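Local atomic coordinates of AxyAgu115A (Amphibacillus xylanus NBRC 15112, PDB entry 6NPS), a protein that is a family GH115 alpha-glucuronidase that probably removes glucuronic acid side groups from arabinoglucuronoxylan. Residues A[141-146]-A[456-461]; A[488-493]-A[508-513]; A[566-571]-A[617-622]; A[611-616]-A[638-643]. The protein carries 3 engineered substitutions. All blocks are in the same frame, centred on the assembly; numbering follows the deposited sequence.

All four contacts are largely buried and small. Contacts 1 and 2 lie nearer the centre of the chain, about 15 and 14 Å from it. Contacts 3 and 4 lie farther out, at about 20 and 22 Å, and each has a residue that packs on the second subunit. Contacts 1, 2 and 3 touch one another, and Leu-570 of 566-571 meets both of the other two. Contacts 3 and 4 share helix 601-629. The chemistry differs with place. Contact 1 turns on one weak bond to a buried glutamate, contact 2 is purely apolar, contact 3 sets a carboxylate against a ring, and contact 4 has a short, nearly straight histidine-aspartate bond.

Contact 1. Residues A[141-146]-A[456-461]; sequences DWSGVL and TQELPL
Trp-142 and Ser-143 meet Glu-458 at the start of helix 458-469, which follows strand 446-450 of the eight-stranded parallel sheet, consistent with a TIM-barrel domain. The closer half of the contact is the indole edge. Trp-142 NE1 gives a weak hydrogen bond of 3.4 Å to Glu-458 OE2, bent to 133° at the hydrogen. The oxygen lies at the ring edge, in its plane, and the carboxylate is turned 48° from the indole. CG of Trp-142 is anti to its own N (chi1 -176°), which sends the ring across to the glutamate. The Glu-458 chain bends at its second torsion and folds back over the helix start. There Thr-456 N, just before the N-cap residue Gln-457, gives Glu-458 OE2 a second weak hydrogen bond of 3.3 Å. Two weak hydrogen bonds thus reach OE2 of this buried glutamate. Leu-570 of helix 564-596 packs on both Ser-143 and Glu-458, and Trp-185 meets the indole. The Ser-143 half is looser, with no hydrogen bond across. Its hydroxyl is buried without a polar partner in the model, and Ser-143 OG stands 3.9 Å from Glu-458 CG.

Contact 2. Residues A[488-493]-A[508-513]; sequences QWIEQQ and ELLNGY
Leu-510 places one methyl, CD1, against both Trp-489 and Ile-490. Leu-510 CD1 is 3.6 Å from Trp-489 CZ3, at the six-membered end of the indole. Leu-510 CD1 is also 3.8 Å from Ile-490 CG1. The leucine meets the isoleucine tip to tip but runs at about a right angle to the tryptophan side chain. Its CD1 continues the line of the chain, anti to CA (chi2 -177°), and this extended shape carries the methyl across. The other methyl, Leu-510 CD2, stays on its own side and faces the edge of the Tyr-513 ring, 3.9 Å from Tyr-513 CE2 and in the ring plane. The two segments belong to consecutive helices, 482-494 and 500-519, joined by a short loop. The contact packs these two helices against each other inside the GH115 family region. Ile-490 also packs on Val-506 and Phe-507, earlier on the second helix. Further out, Gln-493 NE2 sits over one face of the Trp-489 ring, 3.4 Å above its plane and offset toward the rim. That amide gives a weak hydrogen bond of 3.3 Å from Gln-493 NE2 to Trp-489 O, while its OE1 bonds to Ser-137. Trp-489 NE1 has a weak bond to Ser-462 on helix 458-469. Tyr-513 OH is hydrogen-bonded to Asn-424.

Contact 3. Residues A[566-571]-A[617-622]; sequences AYFALV and QEIVDE
Phe-568 and Glu-622 are both turned with CG anti to the backbone N (chi1 -171° and -177°), a setting that points both chains across the gap between their helices. Glu-622 then runs on extended and lays its carboxylate end beside the outer part of the ring. Glu-622 CD comes within 3.4 Å of Phe-568 CE1, and Glu-622 CG within 3.6 Å of Phe-568 CZ. Ring and carboxylate planes are 41° apart. The polar end is bonded through OE2 to Tyr-556 OH on helix 537-558, which holds the glutamate in place. With an alanine here, Tyr-556 would probably lose its carboxylate partner and a gap would open beside the phenylalanine ring. Ile-619 completes the contact, its CG1 4.2 Å from Phe-568 CZ and its carbonyl oxygen at the ring edge. Tyr-572 also meets the Phe-568 ring. The arrangement is that of an antiparallel helical hairpin, helices 564-596 and 601-629, closed here at the end far from its turn.

Contact 4. Residues A[611-616]-A[638-643]; sequences ACLKRD and EHIGFV
A stretch of helix 601-629 faces an irregular loop later in the chain: Leu-613 touches Ile-640, and Asp-616, one turn on, touches both His-639 and Ile-640. The backbones stay well apart, with Leu-613 CA and Ile-640 CA at 9.4 Å, so side chains alone bridge them. The polar link is a hydrogen bond from His-639 NE2 to Asp-616 OD1, 2.8 Å long and nearly straight at 168°. It uses the syn lone pair of OD1, and that oxygen lies close to the imidazole plane, although the carboxylate itself is twisted 44° from the ring. His-639 has CG between its N and carbonyl carbon (chi1 54°), which aims NE2 at the helix. The other nitrogen, ND1, is bonded to Ser-637 O, and Trp-422 stacks on the ring, so its rotation is well fixed. Beside this bond, Ile-640 CD1 touches Leu-613 CD1 at 3.6 Å and comes within 3.7 Å of Asp-616 OD2. Replacing Asp-616 by an alanine would probably leave NE2 without its acceptor and weaken the hold of the helix on the loop. Leu-613 also packs on Leu-659 of the second subunit. The motif is a histidine-carboxylate hydrogen bond, here joining a loop back to the helix that precedes it.

Contact 1. Residues A[141-146]-A[456-461]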
loop_
_atom_site.group_PDB
_atom_site.type_symbol
_atom_site.label_atom_id
_atom_site.label_comp_id
_atom_site.label_asym_id
_atom_site.label_seq_id
_atom_site.Cartn_x
_atom_site.Cartn_y
_atom_site.Cartn_z
ATOM N N ASP A 141 3.640 48.183 -12.932
ATOM C CA ASP A 141 4.322 48.276 -11.645
ATOM C C ASP A 141 4.302 46.958 -10.878
ATOM O O ASP A 141 5.333 46.538 -10.345
ATOM C CB ASP A 141 3.680 49.382 -10.797
ATOM C CG ASP A 141 4.203 49.406 -9.364
ATOM O OD1 ASP A 141 5.249 50.048 -9.117
ATOM O OD2 ASP A 141 3.567 48.777 -8.486
ATOM N N TRP A 142 3.149 46.285 -10.843
ATOM C CA TRP A 142 2.986 45.079 -10.041
ATOM C C TRP A 142 3.907 43.942 -10.487
ATOM O O TRP A 142 4.501 43.254 -9.646
ATOM C CB TRP A 142 1.526 44.618 -10.070
ATOM C CG TRP A 142 1.381 43.457 -9.163
ATOM C CD1 TRP A 142 1.304 42.140 -9.506
ATOM C CD2 TRP A 142 1.375 43.508 -7.733
ATOM N NE1 TRP A 142 1.224 41.369 -8.370
ATOM C CE2 TRP A 142 1.260 42.186 -7.271
ATOM C CE3 TRP A 142 1.426 44.552 -6.809
ATOM C CZ2 TRP A 142 1.213 41.868 -5.912
ATOM C CZ3 TRP A 142 1.363 44.242 -5.452
ATOM C CH2 TRP A 142 1.278 42.903 -5.022
ATOM N N SER A 143 4.048 43.716 -11.797
ATOM C CA SER A 143 4.834 42.603 -12.318
ATOM C C SER A 143 6.061 43.066 -13.098
ATOM O O SER A 143 6.749 42.235 -13.714
ATOM C CB SER A 143 3.966 41.721 -13.223
ATOM O OG SER A 143 2.836 41.214 -12.527
ATOM N N GLY A 144 6.331 44.368 -13.126
ATOM C CA GLY A 144 7.441 44.860 -13.937
ATOM C C GLY A 144 7.281 44.626 -15.427
ATOM O O GLY A 144 8.243 44.256 -16.094
ATOM N N VAL A 145 6.086 44.834 -15.969
ATOM C CA VAL A 145 5.868 44.692 -17.407
ATOM C C VAL A 145 6.218 46.030 -18.058
ATOM O O VAL A 145 5.433 46.971 -18.023
ATOM C CB VAL A 145 4.430 44.267 -17.715
ATOM C CG1 VAL A 145 4.225 44.128 -19.245
ATOM C CG2 VAL A 145 4.136 42.949 -16.986
ATOM N N LEU A 146 7.391 46.106 -18.699
ATOM C CA LEU A 146 7.804 47.356 -19.360
ATOM C C LEU A 146 7.079 47.537 -20.693
ATOM O O LEU A 146 7.021 46.601 -21.494
ATOM C CB LEU A 146 9.304 47.360 -19.608
ATOM C CG LEU A 146 10.150 47.440 -18.343
ATOM C CD1 LEU A 146 11.619 47.266 -18.700
ATOM C CD2 LEU A 146 9.902 48.748 -17.603
ATOM N N THR A 456 0.963 35.424 -9.022
ATOM C CA THR A 456 0.535 34.405 -9.985
ATOM C C THR A 456 -0.970 34.417 -10.237
ATOM O O THR A 456 -1.447 33.716 -11.139
ATOM C CB THR A 456 0.959 32.968 -9.597
ATOM O OG1 THR A 456 0.053 32.428 -8.631
ATOM C CG2 THR A 456 2.382 32.959 -9.011
ATOM N N GLN A 457 -1.729 35.245 -9.528
ATOM C CA GLN A 457 -3.155 35.349 -9.826
ATOM C C GLN A 457 -3.491 36.458 -10.827
ATOM O O GLN A 457 -4.667 36.787 -10.976
ATOM C CB GLN A 457 -3.964 35.565 -8.533
ATOM C CG GLN A 457 -3.640 34.589 -7.405
ATOM C CD GLN A 457 -4.082 33.161 -7.725
ATOM O OE1 GLN A 457 -4.828 32.935 -8.673
ATOM N NE2 GLN A 457 -3.619 32.205 -6.940
ATOM N N GLU A 458 -2.508 37.008 -11.538
ATOM C CA GLU A 458 -2.757 38.210 -12.332
ATOM C C GLU A 458 -3.696 37.942 -13.506
ATOM O O GLU A 458 -4.555 38.770 -13.800
ATOM C CB GLU A 458 -1.443 38.813 -12.838
ATOM C CG GLU A 458 -0.505 39.322 -11.742
ATOM C CD GLU A 458 0.405 38.220 -11.164
ATOM O OE1 GLU A 458 0.315 37.052 -11.620
ATOM O OE2 GLU A 458 1.204 38.528 -10.246
ATOM N N LEU A 459 -3.566 36.794 -14.200
ATOM C CA LEU A 459 -4.492 36.548 -15.312
ATOM C C LEU A 459 -5.933 36.375 -14.832
ATOM O O LEU A 459 -6.822 37.079 -15.339
ATOM C CB LEU A 459 -4.032 35.327 -16.129
ATOM C CG LEU A 459 -5.034 34.831 -17.177
ATOM C CD1 LEU A 459 -5.092 35.860 -18.294
ATOM C CD2 LEU A 459 -4.643 33.478 -17.762
ATOM N N PRO A 460 -6.246 35.490 -13.874
ATOM C CA PRO A 460 -7.658 35.362 -13.471
ATOM C C PRO A 460 -8.189 36.586 -12.714
ATOM O O PRO A 460 -9.392 36.870 -12.812
ATOM C CB PRO A 460 -7.671 34.091 -12.614
ATOM C CG PRO A 460 -6.298 33.936 -12.120
ATOM C CD PRO A 460 -5.387 34.511 -13.207
ATOM N N LEU A 461 -7.336 37.333 -12.013
ATOM C CA LEU A 461 -7.786 38.584 -11.395
ATOM C C LEU A 461 -8.124 39.628 -12.457
ATOM O O LEU A 461 -9.122 40.346 -12.345
ATOM C CB LEU A 461 -6.713 39.112 -10.418
ATOM C CG LEU A 461 -7.046 40.494 -9.778
ATOM C CD1 LEU A 461 -8.347 40.381 -8.982
ATOM C CD2 LEU A 461 -5.882 41.009 -8.905
#

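Contact 2. Residues A[488-493]-A[508-513]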
loop_
_atom_site.group_PDB
_atom_site.type_symbol
_atom_site.label_atom_id
_atom_site.label_comp_id
_atom_site.label_asym_id
_atom_site.label_seq_id
_atom_site.Cartn_x
_atom_site.Cartn_y
_atom_site.Cartn_z
ATOM N N GLN A 488 -5.825 38.397 -25.800
ATOM C CA GLN A 488 -5.720 39.841 -25.608
ATOM C C GLN A 488 -4.872 40.182 -24.388
ATOM O O GLN A 488 -4.145 41.202 -24.381
ATOM C CB GLN A 488 -7.122 40.464 -25.479
ATOM C CG GLN A 488 -7.785 40.535 -26.858
ATOM C CD GLN A 488 -9.221 41.043 -26.848
ATOM O OE1 GLN A 488 -9.555 42.018 -26.169
ATOM N NE2 GLN A 488 -10.075 40.387 -27.631
ATOM N N TRP A 489 -4.963 39.371 -23.340
ATOM C CA TRP A 489 -4.149 39.633 -22.163
ATOM C C TRP A 489 -2.666 39.407 -22.475
ATOM O O TRP A 489 -1.815 40.173 -22.020
ATOM C CB TRP A 489 -4.624 38.737 -21.020
ATOM C CG TRP A 489 -3.994 38.970 -19.687
ATOM C CD1 TRP A 489 -4.447 39.828 -18.683
ATOM C CD2 TRP A 489 -2.850 38.285 -19.152
ATOM N NE1 TRP A 489 -3.622 39.718 -17.581
ATOM C CE2 TRP A 489 -2.641 38.786 -17.839
ATOM C CE3 TRP A 489 -1.977 37.291 -19.658
ATOM C CZ2 TRP A 489 -1.586 38.338 -17.028
ATOM C CZ3 TRP A 489 -0.925 36.865 -18.871
ATOM C CH2 TRP A 489 -0.737 37.381 -17.560
ATOM N N ILE A 490 -2.348 38.368 -23.258
ATOM C CA ILE A 490 -0.958 38.133 -23.677
ATOM C C ILE A 490 -0.427 39.308 -24.498
ATOM O O ILE A 490 0.703 39.766 -24.301
ATOM C CB ILE A 490 -0.869 36.808 -24.454
ATOM C CG1 ILE A 490 -1.087 35.664 -23.487
ATOM C CG2 ILE A 490 0.494 36.679 -25.210
ATOM C CD1 ILE A 490 -1.517 34.366 -24.180
ATOM N N GLU A 491 -1.242 39.832 -25.417
ATOM C CA GLU A 491 -0.823 40.984 -26.213
ATOM C C GLU A 491 -0.520 42.186 -25.328
ATOM O O GLU A 491 0.439 42.936 -25.576
ATOM C CB GLU A 491 -1.918 41.339 -27.216
ATOM C CG GLU A 491 -1.470 42.309 -28.287
ATOM C CD GLU A 491 -0.495 41.661 -29.242
ATOM O OE1 GLU A 491 0.412 42.356 -29.758
ATOM O OE2 GLU A 491 -0.638 40.441 -29.461
ATOM N N GLN A 492 -1.343 42.388 -24.296
ATOM C CA GLN A 492 -1.180 43.512 -23.373
ATOM C C GLN A 492 0.129 43.416 -22.591
ATOM O O GLN A 492 0.794 44.428 -22.360
ATOM C CB GLN A 492 -2.385 43.544 -22.437
ATOM C CG GLN A 492 -2.471 44.667 -21.436
ATOM C CD GLN A 492 -3.798 44.580 -20.656
ATOM O OE1 GLN A 492 -4.003 43.661 -19.846
ATOM N NE2 GLN A 492 -4.712 45.503 -20.938
ATOM N N GLN A 493 0.527 42.206 -22.175
ATOM C CA GLN A 493 1.803 42.055 -21.482
ATOM C C GLN A 493 3.007 41.975 -22.425
ATOM O O GLN A 493 4.102 42.376 -22.033
ATOM C CB GLN A 493 1.818 40.802 -20.608
ATOM C CG GLN A 493 0.566 40.499 -19.837
ATOM C CD GLN A 493 -0.050 41.710 -19.194
ATOM O OE1 GLN A 493 0.665 42.588 -18.702
ATOM N NE2 GLN A 493 -1.390 41.779 -19.202
ATOM N N GLU A 508 -0.643 28.594 -25.407
ATOM C CA GLU A 508 -0.600 27.178 -25.035
ATOM C C GLU A 508 -0.188 26.977 -23.581
ATOM O O GLU A 508 -0.704 26.073 -22.919
ATOM C CB GLU A 508 0.372 26.409 -25.924
ATOM C CG GLU A 508 -0.039 26.298 -27.385
ATOM C CD GLU A 508 0.930 25.408 -28.177
ATOM O OE1 GLU A 508 1.032 24.191 -27.874
ATOM O OE2 GLU A 508 1.600 25.930 -29.096
ATOM N N LEU A 509 0.809 27.744 -23.098
ATOM C CA LEU A 509 1.312 27.575 -21.732
ATOM C C LEU A 509 0.248 27.952 -20.708
ATOM O O LEU A 509 0.016 27.218 -19.742
ATOM C CB LEU A 509 2.563 28.443 -21.491
ATOM C CG LEU A 509 3.788 28.013 -22.289
ATOM C CD1 LEU A 509 4.956 28.949 -22.072
ATOM C CD2 LEU A 509 4.173 26.576 -21.899
ATOM N N LEU A 510 -0.386 29.127 -20.890
ATOM C CA LEU A 510 -1.310 29.637 -19.869
ATOM C C LEU A 510 -2.578 28.803 -19.838
ATOM O O LEU A 510 -3.047 28.395 -18.762
ATOM C CB LEU A 510 -1.678 31.109 -20.144
ATOM C CG LEU A 510 -0.545 32.117 -20.130
ATOM C CD1 LEU A 510 -1.095 33.551 -20.338
ATOM C CD2 LEU A 510 0.140 31.992 -18.796
ATOM N N ASN A 511 -3.149 28.560 -21.016
ATOM C CA ASN A 511 -4.323 27.710 -21.129
ATOM C C ASN A 511 -4.000 26.293 -20.696
ATOM O O ASN A 511 -4.794 25.647 -20.000
ATOM C CB ASN A 511 -4.827 27.724 -22.567
ATOM C CG ASN A 511 -6.267 27.312 -22.666
ATOM O OD1 ASN A 511 -7.164 28.084 -22.327
ATOM N ND2 ASN A 511 -6.505 26.084 -23.112
ATOM N N GLY A 512 -2.826 25.801 -21.094
ATOM C CA GLY A 512 -2.313 24.509 -20.700
ATOM C C GLY A 512 -2.149 24.291 -19.214
ATOM O O GLY A 512 -2.746 23.355 -18.667
ATOM N N TYR A 513 -1.334 25.105 -18.529
ATOM C CA TYR A 513 -1.095 24.810 -17.121
ATOM C C TYR A 513 -2.365 25.003 -16.291
ATOM O O TYR A 513 -2.610 24.241 -15.340
ATOM C CB TYR A 513 0.091 25.643 -16.575
ATOM C CG TYR A 513 -0.246 26.962 -15.884
ATOM C CD1 TYR A 513 -0.733 26.990 -14.577
ATOM C CD2 TYR A 513 -0.004 28.191 -16.525
ATOM C CE1 TYR A 513 -1.028 28.205 -13.935
ATOM C CE2 TYR A 513 -0.313 29.435 -15.875
ATOM C CZ TYR A 513 -0.820 29.412 -14.587
ATOM O OH TYR A 513 -1.123 30.629 -13.944
#

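Contact 3. Residues A[566-571]-A[617-622]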
loop_
_atom_site.group_PDB
_atom_site.type_symbol
_atom_site.label_atom_id
_atom_site.label_comp_id
_atom_site.label_asym_id
_atom_site.label_seq_id
_atom_site.Cartn_x
_atom_site.Cartn_y
_atom_site.Cartn_z
ATOM N N ALA A 566 9.136 39.835 -16.454
ATOM C CA ALA A 566 7.707 39.674 -16.717
ATOM C C ALA A 566 7.384 38.301 -17.284
ATOM O O ALA A 566 6.417 37.670 -16.863
ATOM C CB ALA A 566 7.224 40.786 -17.664
ATOM N N TYR A 567 8.164 37.817 -18.252
ATOM C CA TYR A 567 7.969 36.449 -18.719
ATOM C C TYR A 567 8.046 35.456 -17.551
ATOM O O TYR A 567 7.167 34.597 -17.371
ATOM C CB TYR A 567 8.997 36.096 -19.810
ATOM C CG TYR A 567 8.861 34.644 -20.191
ATOM C CD1 TYR A 567 7.722 34.184 -20.850
ATOM C CD2 TYR A 567 9.837 33.726 -19.854
ATOM C CE1 TYR A 567 7.559 32.858 -21.153
ATOM C CE2 TYR A 567 9.680 32.398 -20.152
ATOM C CZ TYR A 567 8.550 31.982 -20.813
ATOM O OH TYR A 567 8.403 30.654 -21.102
ATOM N N PHE A 568 9.071 35.584 -16.722
ATOM C CA PHE A 568 9.266 34.634 -15.630
ATOM C C PHE A 568 8.116 34.687 -14.622
ATOM O O PHE A 568 7.560 33.655 -14.235
ATOM C CB PHE A 568 10.593 34.934 -14.917
ATOM C CG PHE A 568 10.974 33.869 -13.930
ATOM C CD1 PHE A 568 11.822 32.833 -14.307
ATOM C CD2 PHE A 568 10.463 33.872 -12.643
ATOM C CE1 PHE A 568 12.157 31.824 -13.408
ATOM C CE2 PHE A 568 10.776 32.858 -11.750
ATOM C CZ PHE A 568 11.635 31.836 -12.136
ATOM N N ALA A 569 7.765 35.887 -14.152
ATOM C CA ALA A 569 6.753 35.986 -13.108
ATOM C C ALA A 569 5.350 35.677 -13.621
ATOM O O ALA A 569 4.542 35.107 -12.884
ATOM C CB ALA A 569 6.788 37.381 -12.484
ATOM N N LEU A 570 5.050 35.993 -14.882
ATOM C CA LEU A 570 3.697 35.820 -15.391
ATOM C C LEU A 570 3.481 34.478 -16.085
ATOM O O LEU A 570 2.335 34.010 -16.155
ATOM C CB LEU A 570 3.351 36.959 -16.376
ATOM C CG LEU A 570 3.250 38.383 -15.759
ATOM C CD1 LEU A 570 2.945 39.476 -16.793
ATOM C CD2 LEU A 570 2.223 38.459 -14.614
ATOM N N VAL A 571 4.516 33.891 -16.688
ATOM C CA VAL A 571 4.275 32.710 -17.517
ATOM C C VAL A 571 5.152 31.547 -17.038
ATOM O O VAL A 571 4.660 30.459 -16.727
ATOM C CB VAL A 571 4.535 33.035 -18.999
ATOM C CG1 VAL A 571 4.309 31.786 -19.852
ATOM C CG2 VAL A 571 3.636 34.195 -19.435
ATOM N N GLN A 617 12.537 23.144 -5.974
ATOM C CA GLN A 617 13.206 24.081 -5.103
ATOM C C GLN A 617 14.022 25.092 -5.897
ATOM O O GLN A 617 14.155 26.245 -5.472
ATOM C CB GLN A 617 14.079 23.326 -4.100
ATOM C CG GLN A 617 14.337 24.130 -2.828
ATOM C CD GLN A 617 13.158 25.033 -2.429
ATOM O OE1 GLN A 617 12.176 24.568 -1.839
ATOM N NE2 GLN A 617 13.266 26.333 -2.733
ATOM N N GLU A 618 14.554 24.695 -7.052
ATOM C CA GLU A 618 15.338 25.629 -7.848
ATOM C C GLU A 618 14.462 26.721 -8.427
ATOM O O GLU A 618 14.860 27.887 -8.432
ATOM C CB GLU A 618 16.085 24.904 -8.954
ATOM C CG GLU A 618 17.297 24.183 -8.419
ATOM C CD GLU A 618 18.003 23.340 -9.458
ATOM O OE1 GLU A 618 17.459 23.197 -10.578
ATOM O OE2 GLU A 618 19.094 22.804 -9.140
ATOM N N ILE A 619 13.271 26.374 -8.910
ATOM C CA ILE A 619 12.457 27.397 -9.537
ATOM C C ILE A 619 11.916 28.390 -8.499
ATOM O O ILE A 619 11.768 29.574 -8.802
ATOM C CB ILE A 619 11.337 26.750 -10.353
ATOM C CG1 ILE A 619 10.811 27.759 -11.357
ATOM C CG2 ILE A 619 10.220 26.211 -9.454
ATOM C CD1 ILE A 619 9.551 27.324 -12.002
ATOM N N VAL A 620 11.642 27.937 -7.264
ATOM C CA VAL A 620 11.220 28.858 -6.201
ATOM C C VAL A 620 12.348 29.817 -5.847
ATOM O O VAL A 620 12.129 31.037 -5.714
ATOM C CB VAL A 620 10.740 28.075 -4.959
ATOM C CG1 VAL A 620 10.563 29.006 -3.758
ATOM C CG2 VAL A 620 9.438 27.315 -5.253
ATOM N N ASP A 621 13.566 29.289 -5.672
ATOM C CA ASP A 621 14.708 30.146 -5.370
ATOM C C ASP A 621 14.929 31.176 -6.461
ATOM O O ASP A 621 15.212 32.349 -6.168
ATOM C CB ASP A 621 15.975 29.313 -5.189
ATOM C CG ASP A 621 15.941 28.480 -3.932
ATOM O OD1 ASP A 621 16.461 27.341 -3.954
ATOM O OD2 ASP A 621 15.383 28.970 -2.923
ATOM N N GLU A 622 14.842 30.751 -7.732
ATOM C CA GLU A 622 14.960 31.702 -8.832
ATOM C C GLU A 622 13.880 32.777 -8.737
ATOM O O GLU A 622 14.162 33.969 -8.904
ATOM C CB GLU A 622 14.911 30.965 -10.184
ATOM C CG GLU A 622 15.113 31.890 -11.398
ATOM C CD GLU A 622 15.377 31.142 -12.748
ATOM O OE1 GLU A 622 15.199 29.895 -12.814
ATOM O OE2 GLU A 622 15.765 31.827 -13.742
#

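Contact 4. Residues A[611-616]-A[638-643]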
loop_
_atom_site.group_PDB
_atom_site.type_symbol
_atom_site.label_atom_id
_atom_site.label_comp_id
_atom_site.label_asym_id
_atom_site.label_seq_id
_atom_site.Cartn_x
_atom_site.Cartn_y
_atom_site.Cartn_z
ATOM N N ALA A 611 14.671 14.194 -9.431
ATOM C CA ALA A 611 15.093 15.394 -10.169
ATOM C C ALA A 611 13.984 16.441 -10.243
ATOM O O ALA A 611 14.271 17.645 -10.249
ATOM C CB ALA A 611 15.538 15.023 -11.583
ATOM N N CYS A 612 12.723 16.004 -10.372
ATOM C CA CYS A 612 11.591 16.939 -10.307
ATOM C C CYS A 612 11.545 17.656 -8.975
ATOM O O CYS A 612 11.270 18.875 -8.902
ATOM C CB CYS A 612 10.269 16.195 -10.531
ATOM S SG CYS A 612 10.032 15.728 -12.247
ATOM N N LEU A 613 11.758 16.925 -7.894
ATOM C CA LEU A 613 11.725 17.583 -6.593
ATOM C C LEU A 613 12.832 18.631 -6.467
ATOM O O LEU A 613 12.626 19.713 -5.896
ATOM C CB LEU A 613 11.836 16.534 -5.482
ATOM C CG LEU A 613 11.629 17.123 -4.086
ATOM C CD1 LEU A 613 10.188 17.614 -3.990
ATOM C CD2 LEU A 613 11.888 16.075 -3.035
ATOM N N LYS A 614 14.019 18.318 -6.972
ATOM C CA LYS A 614 15.092 19.305 -6.984
ATOM C C LYS A 614 14.719 20.534 -7.819
ATOM O O LYS A 614 14.998 21.682 -7.425
ATOM C CB LYS A 614 16.354 18.658 -7.530
ATOM C CG LYS A 614 17.584 19.537 -7.568
ATOM C CD LYS A 614 18.822 18.648 -7.789
ATOM C CE LYS A 614 20.016 19.434 -8.345
ATOM N NZ LYS A 614 20.591 18.849 -9.609
ATOM N N ARG A 615 14.085 20.319 -8.977
ATOM C CA ARG A 615 13.713 21.455 -9.816
ATOM C C ARG A 615 12.660 22.330 -9.138
ATOM O O ARG A 615 12.646 23.547 -9.344
ATOM C CB ARG A 615 13.229 20.952 -11.186
ATOM C CG ARG A 615 12.660 22.039 -12.092
ATOM C CD ARG A 615 13.731 22.719 -12.958
ATOM N NE ARG A 615 13.100 23.626 -13.911
ATOM C CZ ARG A 615 13.399 24.912 -14.061
ATOM N NH1 ARG A 615 14.478 25.430 -13.523
ATOM N NH2 ARG A 615 12.604 25.675 -14.770
ATOM N N ASP A 616 11.788 21.748 -8.312
ATOM C CA ASP A 616 10.804 22.557 -7.588
ATOM C C ASP A 616 11.483 23.565 -6.659
ATOM O O ASP A 616 11.052 24.719 -6.547
ATOM C CB ASP A 616 9.861 21.657 -6.776
ATOM C CG ASP A 616 8.935 22.466 -5.849
ATOM O OD1 ASP A 616 7.835 22.868 -6.296
ATOM O OD2 ASP A 616 9.312 22.698 -4.675
ATOM N N GLU A 638 4.551 25.940 1.751
ATOM C CA GLU A 638 4.595 24.490 1.572
ATOM C C GLU A 638 3.475 24.088 0.646
ATOM O O GLU A 638 2.337 24.537 0.806
ATOM C CB GLU A 638 4.428 23.751 2.904
ATOM C CG GLU A 638 5.626 23.815 3.818
ATOM C CD GLU A 638 6.856 23.204 3.178
ATOM O OE1 GLU A 638 6.748 22.088 2.628
ATOM O OE2 GLU A 638 7.924 23.852 3.211
ATOM N N HIS A 639 3.792 23.223 -0.333
ATOM C CA HIS A 639 2.802 22.911 -1.352
ATOM C C HIS A 639 2.849 21.464 -1.848
ATOM O O HIS A 639 2.117 21.127 -2.792
ATOM C CB HIS A 639 2.970 23.873 -2.523
ATOM C CG HIS A 639 4.356 23.913 -3.066
ATOM N ND1 HIS A 639 5.354 24.686 -2.512
ATOM C CD2 HIS A 639 4.926 23.249 -4.109
ATOM C CE1 HIS A 639 6.475 24.502 -3.189
ATOM N NE2 HIS A 639 6.239 23.645 -4.168
ATOM N N ILE A 640 3.652 20.590 -1.243
ATOM C CA ILE A 640 3.854 19.236 -1.757
ATOM C C ILE A 640 3.244 18.230 -0.798
ATOM O O ILE A 640 3.589 18.215 0.390
ATOM C CB ILE A 640 5.344 18.950 -2.006
ATOM C CG1 ILE A 640 5.822 19.767 -3.234
ATOM C CG2 ILE A 640 5.561 17.398 -2.328
ATOM C CD1 ILE A 640 7.364 19.803 -3.374
ATOM N N GLY A 641 2.374 17.358 -1.324
ATOM C CA GLY A 641 1.983 16.143 -0.598
ATOM C C GLY A 641 1.214 16.377 0.691
ATOM O O GLY A 641 1.475 15.700 1.692
ATOM N N PHE A 642 0.263 17.319 0.700
ATOM C CA PHE A 642 -0.515 17.524 1.925
ATOM C C PHE A 642 -1.232 16.228 2.281
ATOM O O PHE A 642 -1.723 15.529 1.396
ATOM C CB PHE A 642 -1.559 18.648 1.747
ATOM C CG PHE A 642 -1.008 20.022 1.869
ATOM C CD1 PHE A 642 0.343 20.284 1.608
ATOM C CD2 PHE A 642 -1.834 21.087 2.276
ATOM C CE1 PHE A 642 0.860 21.589 1.733
ATOM C CE2 PHE A 642 -1.351 22.383 2.363
ATOM C CZ PHE A 642 -0.004 22.648 2.110
ATOM N N VAL A 643 -1.239 15.877 3.565
ATOM C CA VAL A 643 -2.059 14.777 4.067
ATOM C C VAL A 643 -3.198 15.283 4.941
ATOM O O VAL A 643 -4.013 14.469 5.408
ATOM C CB VAL A 643 -1.219 13.753 4.872
ATOM C CG1 VAL A 643 -0.048 13.240 4.050
ATOM C CG2 VAL A 643 -0.734 14.368 6.147
#